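Local coordinates for protein chloride intracellular channel exc-4 (Caenorhabditis elegans, PDB 2YV9) that may insert into membranes and form chloride channels, and regulates the size of the tube lumen as the worm's excretory canal grows, at residues 211-214 / 215-218. Sequence-based numbering, arbitrary orientation.
Sequences GFDI and PHNF
The loop that carries the chain from helix 190-210 into helix 219-228, in the all-helical half of this GST-like fold, is braced in part by a His-carboxylate hydrogen bond between D213 and H216. NE2 of H216 donates a hydrogen bond to OD2 of D213 at 2.8 Å, and the bond is almost straight, 175° at the hydrogen. The acceptor lies in the imidazole plane, yet the histidine reaches OD2 from above the carboxylate, 47° out of its plane, with the two flat groups nearly perpendicular. With CG of D213 swung anti to the backbone nitrogen (chi1 -156°), OD2 comes within reach of the imidazole, the two side chains crossing at about a right angle. Its other oxygen, OD1, takes a weak bond from the backbone N of I214 at 2.9 Å and forms a salt bridge with R203 of helix 190-210. At the edge of the same imidazole, CD2 of H216 sits 3.3 Å from the carbonyl O of I214, an oxygen that accepts a hydrogen bond from NE1 of W222. Beyond I214 the chain makes a type I turn, P215 to F218, closed by F218 N to P215 O at 3.3 Å; F218 then takes the N-cap position of helix 219-228. I214 turns its side chain to L221 and I225 of that helix, while CG2 packs 3.9 Å from CD of P215. An asparagine in place of D213 would probably leave R203 without its charged mate and weaken the hold on H216. Lying between arginine and imidazole, the carboxylate is likely to stay ionised and could favour a protonated histidine.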
ATOM      1  N   GLY A 211     -16.406 -24.944  -4.322  1.00 21.40           N
ATOM      2  CA  GLY A 211     -17.270 -25.900  -5.028  1.00 23.10           C
ATOM      3  C   GLY A 211     -17.700 -25.465  -6.426  1.00 23.03           C
ATOM      4  O   GLY A 211     -18.778 -25.811  -6.875  1.00 23.45           O
ATOM      5  N   PHE A 212     -16.811 -24.776  -7.159  1.00 22.04           N
ATOM      6  CA  PHE A 212     -17.155 -24.305  -8.485  1.00 20.34           C
ATOM      7  C   PHE A 212     -15.884 -24.020  -9.287  1.00 24.07           C
ATOM      8  O   PHE A 212     -14.824 -23.779  -8.726  1.00 24.03           O
ATOM      9  CB  PHE A 212     -18.074 -23.072  -8.409  1.00 23.12           C
ATOM     10  CG  PHE A 212     -17.364 -21.781  -8.056  1.00 22.58           C
ATOM     11  CD1 PHE A 212     -16.849 -20.953  -9.053  1.00 25.41           C
ATOM     12  CD2 PHE A 212     -17.224 -21.378  -6.732  1.00 21.13           C
ATOM     13  CE1 PHE A 212     -16.197 -19.771  -8.764  1.00 21.95           C
ATOM     14  CE2 PHE A 212     -16.564 -20.195  -6.417  1.00 22.04           C
ATOM     15  CZ  PHE A 212     -16.076 -19.369  -7.429  1.00 24.08           C
ATOM     16  N   ASP A 213     -16.025 -24.086 -10.614  1.00 27.49           N
ATOM     17  CA  ASP A 213     -14.961 -23.685 -11.531  1.00 24.19           C
ATOM     18  C   ASP A 213     -15.466 -22.450 -12.281  1.00 21.58           C
ATOM     19  O   ASP A 213     -16.664 -22.100 -12.243  1.00 23.25           O
ATOM     20  CB  ASP A 213     -14.674 -24.799 -12.537  1.00 27.56           C
ATOM     21  CG  ASP A 213     -13.260 -24.737 -13.120  1.00 21.32           C
ATOM     22  OD1 ASP A 213     -12.482 -23.820 -12.809  1.00 21.55           O
ATOM     23  OD2 ASP A 213     -12.916 -25.685 -13.857  1.00 25.90           O
ATOM     24  N   ILE A 214     -14.523 -21.784 -12.932  1.00 24.30           N
ATOM     25  CA  ILE A 214     -14.842 -20.607 -13.736  1.00 22.47           C
ATOM     26  C   ILE A 214     -15.613 -21.211 -14.919  1.00 23.28           C
ATOM     27  O   ILE A 214     -15.138 -22.178 -15.494  1.00 24.49           O
ATOM     28  CB  ILE A 214     -13.550 -19.889 -14.175  1.00 23.48           C
ATOM     29  CG1 ILE A 214     -12.852 -19.170 -13.013  1.00 22.20           C
ATOM     30  CG2 ILE A 214     -13.841 -18.903 -15.342  1.00 21.60           C
ATOM     31  CD1 ILE A 214     -11.511 -18.658 -13.362  1.00 27.03           C
ATOM     32  N   PRO A 215     -16.846 -20.725 -15.222  1.00 21.31           N
ATOM     33  CA  PRO A 215     -17.655 -21.469 -16.190  1.00 22.10           C
ATOM     34  C   PRO A 215     -16.959 -21.795 -17.502  1.00 23.03           C
ATOM     35  O   PRO A 215     -16.308 -20.923 -18.100  1.00 26.33           O
ATOM     36  CB  PRO A 215     -18.864 -20.576 -16.390  1.00 28.22           C
ATOM     37  CG  PRO A 215     -19.022 -19.851 -15.050  1.00 30.34           C
ATOM     38  CD  PRO A 215     -17.603 -19.628 -14.596  1.00 23.61           C
ATOM     39  N   HIS A 216     -17.098 -23.033 -17.961  1.00 27.45           N
ATOM     40  CA  HIS A 216     -16.346 -23.549 -19.118  1.00 21.74           C
ATOM     41  C   HIS A 216     -16.796 -22.974 -20.476  1.00 27.55           C
ATOM     42  O   HIS A 216     -16.097 -23.085 -21.485  1.00 26.37           O
ATOM     43  CB  HIS A 216     -16.453 -25.086 -19.092  1.00 26.16           C
ATOM     44  CG  HIS A 216     -15.705 -25.698 -17.960  1.00 25.34           C
ATOM     45  ND1 HIS A 216     -15.548 -27.061 -17.810  1.00 31.14           N
ATOM     46  CD2 HIS A 216     -15.068 -25.127 -16.902  1.00 28.34           C
ATOM     47  CE1 HIS A 216     -14.827 -27.300 -16.732  1.00 31.20           C
ATOM     48  NE2 HIS A 216     -14.516 -26.151 -16.163  1.00 26.83           N
ATOM     49  N   ASN A 217     -17.957 -22.351 -20.498  1.00 23.16           N
ATOM     50  CA  ASN A 217     -18.478 -21.755 -21.738  1.00 26.45           C
ATOM     51  C   ASN A 217     -17.877 -20.376 -22.030  1.00 32.06           C
ATOM     52  O   ASN A 217     -18.081 -19.825 -23.111  1.00 29.21           O
ATOM     53  CB  ASN A 217     -20.004 -21.704 -21.706  1.00 27.15           C
ATOM     54  CG  ASN A 217     -20.545 -20.728 -20.690  1.00 40.23           C
ATOM     55  OD1 ASN A 217     -20.234 -20.810 -19.521  1.00 35.08           O
ATOM     56  ND2 ASN A 217     -21.385 -19.807 -21.139  1.00 46.38           N
ATOM     57  N   PHE A 218     -17.140 -19.802 -21.072  1.00 26.46           N
ATOM     58  CA  PHE A 218     -16.504 -18.503 -21.247  1.00 24.52           C
ATOM     59  C   PHE A 218     -15.146 -18.677 -21.957  1.00 22.77           C
ATOM     60  O   PHE A 218     -14.051 -18.566 -21.367  1.00 26.19           O
ATOM     61  CB  PHE A 218     -16.304 -17.823 -19.900  1.00 25.79           C
ATOM     62  CG  PHE A 218     -17.575 -17.537 -19.155  1.00 24.55           C
ATOM     63  CD1 PHE A 218     -18.824 -17.497 -19.788  1.00 29.64           C
ATOM     64  CD2 PHE A 218     -17.519 -17.290 -17.790  1.00 30.73           C
ATOM     65  CE1 PHE A 218     -19.973 -17.243 -19.057  1.00 29.93           C
ATOM     66  CE2 PHE A 218     -18.639 -16.987 -17.068  1.00 25.35           C
ATOM     67  CZ  PHE A 218     -19.876 -16.975 -17.675  1.00 27.37           C
TER